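Local coordinates for protein putative anti-sigma factor antagonist TM1081 (Thermotoga maritima, PDB 3F43) that may act, when phosphorylated, as an anti-anti-sigma factor that counteracts an anti-sigma factor and so releases a sigma factor from inhibition, at residues F87-P92 against R98-T103. Residues are numbered along the deposited sequence; the frame is centred on the assembly and turned at random.
Sequences FALVSP and RVLSLT
Leu100 carries the whole helix side of this contact: both of its methyl groups meet Leu89 CD1, and one of them also meets Pro92. Leu100 CD2 lies 3.7 Å from Leu89 CD1, the shortest approach across the segments, and Leu100 CD1 is almost as near, 3.8 Å from Leu89 CD1. The strand leucine thus puts one branch against both branches of the helix leucine, and the two side chains run toward each other tip to tip. Both have CG anti to the carbonyl carbon (chi1 -54° for Leu89, -65° for Leu100). A nearly fully extended chi2 carries CD1 of Leu89 out to the contact and CD1 of Leu100 on to Pro92, while Leu100 CD2, the other branch, makes the closest touch. Pro92 meets the same Leu100 CD1 from a different direction, with Pro92 CB 3.9 Å from Leu100 CD1 and the two side chains roughly perpendicular. No hydrogen bond spans the segments and every close contact pairs apolar side chains, so the link is purely apolar. The nearest CA atoms, those of Pro92 and Leu100, are 8.8 Å apart. Ile111 of the neighbouring strand touches Leu89, Pro92 and Leu100 alike and joins the cluster.

Further out, Leu89 is held in the sheet by backbone bonds with Lys110 and Tyr112. Where the helix ends, Val99 O accepts both Thr103 N and Thr103 OG1 (2.9 Å from Val99 O), one donor above and the other below the plane of that carbonyl. Val99 and Thr103 also pack on the second subunit, against its Thr103 and Leu70 respectively. The contact therefore seats helix 94-102 beside the C-terminal end of strand 86-90, within the beta-alpha-beta unit that continues into parallel strand 110-112 of the SpoIIAA-like STAS fold.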
ATOM      1  N   PHE A  87      14.767  -3.906   7.992  1.00 22.65           N
ATOM      2  CA  PHE A  87      13.352  -4.236   8.183  1.00 24.15           C
ATOM      3  C   PHE A  87      13.104  -5.699   7.835  1.00 23.80           C
ATOM      4  O   PHE A  87      13.572  -6.194   6.788  1.00 23.70           O
ATOM      5  CB  PHE A  87      12.470  -3.322   7.314  1.00 23.50           C
ATOM      6  CG  PHE A  87      10.988  -3.473   7.546  1.00 21.71           C
ATOM      7  CD1 PHE A  87      10.447  -3.638   8.827  1.00 22.61           C
ATOM      8  CD2 PHE A  87      10.094  -3.355   6.472  1.00 23.78           C
ATOM      9  CE1 PHE A  87       9.046  -3.749   9.001  1.00 23.82           C
ATOM     10  CE2 PHE A  87       8.713  -3.425   6.650  1.00 27.00           C
ATOM     11  CZ  PHE A  87       8.189  -3.633   7.922  1.00 23.87           C
ATOM     12  N   ALA A  88      12.399  -6.420   8.706  1.00 22.67           N
ATOM     13  CA  ALA A  88      11.978  -7.769   8.377  1.00 20.68           C
ATOM     14  C   ALA A  88      10.584  -8.067   8.838  1.00 21.45           C
ATOM     15  O   ALA A  88      10.154  -7.556   9.866  1.00 22.81           O
ATOM     16  CB  ALA A  88      12.911  -8.833   8.989  1.00 22.88           C
ATOM     17  N   LEU A  89       9.885  -8.865   8.023  1.00 22.77           N
ATOM     18  CA  LEU A  89       8.598  -9.429   8.397  1.00 22.51           C
ATOM     19  C   LEU A  89       8.891 -10.795   8.994  1.00 23.19           C
ATOM     20  O   LEU A  89       9.734 -11.526   8.491  1.00 24.22           O
ATOM     21  CB  LEU A  89       7.657  -9.548   7.192  1.00 23.04           C
ATOM     22  CG  LEU A  89       7.441  -8.257   6.409  1.00 23.25           C
ATOM     23  CD1 LEU A  89       6.496  -8.457   5.224  1.00 25.20           C
ATOM     24  CD2 LEU A  89       6.947  -7.135   7.316  1.00 22.79           C
ATOM     25  N   VAL A  90       8.206 -11.146  10.083  1.00 22.02           N
ATOM     26  CA  VAL A  90       8.466 -12.379  10.813  1.00 22.47           C
ATOM     27  C   VAL A  90       7.176 -13.136  11.044  1.00 21.63           C
ATOM     28  O   VAL A  90       6.160 -12.554  11.464  1.00 22.38           O
ATOM     29  CB  VAL A  90       9.176 -12.105  12.178  1.00 20.56           C
ATOM     30  CG1 VAL A  90       9.596 -13.395  12.835  1.00 19.17           C
ATOM     31  CG2 VAL A  90      10.419 -11.219  11.949  1.00 21.71           C
ATOM     32  N   SER A  91       7.213 -14.429  10.771  1.00 20.75           N
ATOM     33  CA  SER A  91       6.077 -15.330  11.020  1.00 20.99           C
ATOM     34  C   SER A  91       4.727 -15.012  10.344  1.00 22.70           C
ATOM     35  O   SER A  91       3.673 -15.178  10.957  1.00 22.41           O
ATOM     36  CB  SER A  91       5.885 -15.494  12.554  1.00 22.48           C
ATOM     37  OG  SER A  91       7.115 -15.684  13.198  1.00 23.04           O
ATOM     38  N   PRO A  92       4.735 -14.649   9.033  1.00 21.58           N
ATOM     39  CA  PRO A  92       3.445 -14.517   8.365  1.00 22.69           C
ATOM     40  C   PRO A  92       2.768 -15.870   8.276  1.00 22.52           C
ATOM     41  O   PRO A  92       3.409 -16.890   7.977  1.00 23.39           O
ATOM     42  CB  PRO A  92       3.836 -14.009   6.961  1.00 23.57           C
ATOM     43  CG  PRO A  92       5.172 -14.612   6.735  1.00 22.19           C
ATOM     44  CD  PRO A  92       5.857 -14.465   8.090  1.00 23.81           C
ATOM     45  N   ARG A  98       0.660 -15.542   1.262  1.00 25.19           N
ATOM     46  CA  ARG A  98       0.131 -15.562  -0.108  1.00 25.76           C
ATOM     47  C   ARG A  98       0.027 -14.147  -0.668  1.00 23.56           C
ATOM     48  O   ARG A  98       0.392 -13.891  -1.819  1.00 25.30           O
ATOM     49  CB  ARG A  98      -1.227 -16.262  -0.129  1.00 24.76           C
ATOM     50  CG  ARG A  98      -1.836 -16.481  -1.497  1.00 29.92           C
ATOM     51  CD  ARG A  98      -2.979 -17.496  -1.412  1.00 35.65           C
ATOM     52  NE  ARG A  98      -2.482 -18.847  -1.086  1.00 48.34           N
ATOM     53  CZ  ARG A  98      -2.662 -19.515   0.066  1.00 50.72           C
ATOM     54  NH1 ARG A  98      -3.364 -19.015   1.089  1.00 51.61           N
ATOM     55  NH2 ARG A  98      -2.129 -20.724   0.199  1.00 51.34           N
ATOM     56  N   VAL A  99      -0.420 -13.204   0.171  1.00 23.08           N
ATOM     57  CA  VAL A  99      -0.498 -11.805  -0.248  1.00 23.25           C
ATOM     58  C   VAL A  99       0.917 -11.265  -0.484  1.00 22.79           C
ATOM     59  O   VAL A  99       1.144 -10.562  -1.476  1.00 24.35           O
ATOM     60  CB  VAL A  99      -1.300 -10.943   0.736  1.00 27.05           C
ATOM     61  CG1 VAL A  99      -1.068  -9.426   0.476  1.00 22.62           C
ATOM     62  CG2 VAL A  99      -2.785 -11.343   0.672  1.00 24.05           C
ATOM     63  N   LEU A 100       1.858 -11.587   0.419  1.00 23.63           N
ATOM     64  CA  LEU A 100       3.251 -11.090   0.315  1.00 22.57           C
ATOM     65  C   LEU A 100       3.905 -11.585  -0.972  1.00 22.53           C
ATOM     66  O   LEU A 100       4.668 -10.878  -1.598  1.00 23.47           O
ATOM     67  CB  LEU A 100       4.077 -11.506   1.543  1.00 22.90           C
ATOM     68  CG  LEU A 100       3.672 -10.922   2.897  1.00 22.85           C
ATOM     69  CD1 LEU A 100       4.538 -11.536   4.040  1.00 25.30           C
ATOM     70  CD2 LEU A 100       3.730  -9.385   2.929  1.00 24.33           C
ATOM     71  N   SER A 101       3.588 -12.822  -1.345  1.00 22.47           N
ATOM     72  CA  SER A 101       4.075 -13.429  -2.597  1.00 23.46           C
ATOM     73  C   SER A 101       3.465 -12.810  -3.856  1.00 25.42           C
ATOM     74  O   SER A 101       4.173 -12.418  -4.785  1.00 25.99           O
ATOM     75  CB  SER A 101       3.778 -14.929  -2.578  1.00 25.56           C
ATOM     76  OG  SER A 101       4.238 -15.578  -3.745  1.00 29.78           O
ATOM     77  N   LEU A 102       2.139 -12.754  -3.882  1.00 24.45           N
ATOM     78  CA  LEU A 102       1.449 -12.270  -5.054  1.00 23.57           C
ATOM     79  C   LEU A 102       1.717 -10.786  -5.322  1.00 24.38           C
ATOM     80  O   LEU A 102       1.636 -10.351  -6.489  1.00 26.68           O
ATOM     81  CB  LEU A 102      -0.051 -12.570  -4.994  1.00 25.35           C
ATOM     82  CG  LEU A 102      -0.503 -14.000  -5.215  1.00 30.80           C
ATOM     83  CD1 LEU A 102      -2.041 -14.055  -5.137  1.00 31.72           C
ATOM     84  CD2 LEU A 102      -0.004 -14.533  -6.553  1.00 33.49           C
ATOM     85  N   THR A 103       2.033 -10.007  -4.293  1.00 21.16           N
ATOM     86  CA  THR A 103       2.367  -8.595  -4.473  1.00 23.39           C
ATOM     87  C   THR A 103       3.878  -8.351  -4.579  1.00 22.57           C
ATOM     88  O   THR A 103       4.312  -7.218  -4.600  1.00 24.41           O
ATOM     89  CB  THR A 103       1.832  -7.753  -3.299  1.00 24.69           C
ATOM     90  OG1 THR A 103       2.519  -8.128  -2.084  1.00 22.96           O
ATOM     91  CG2 THR A 103       0.324  -7.947  -3.107  1.00 22.12           C
TER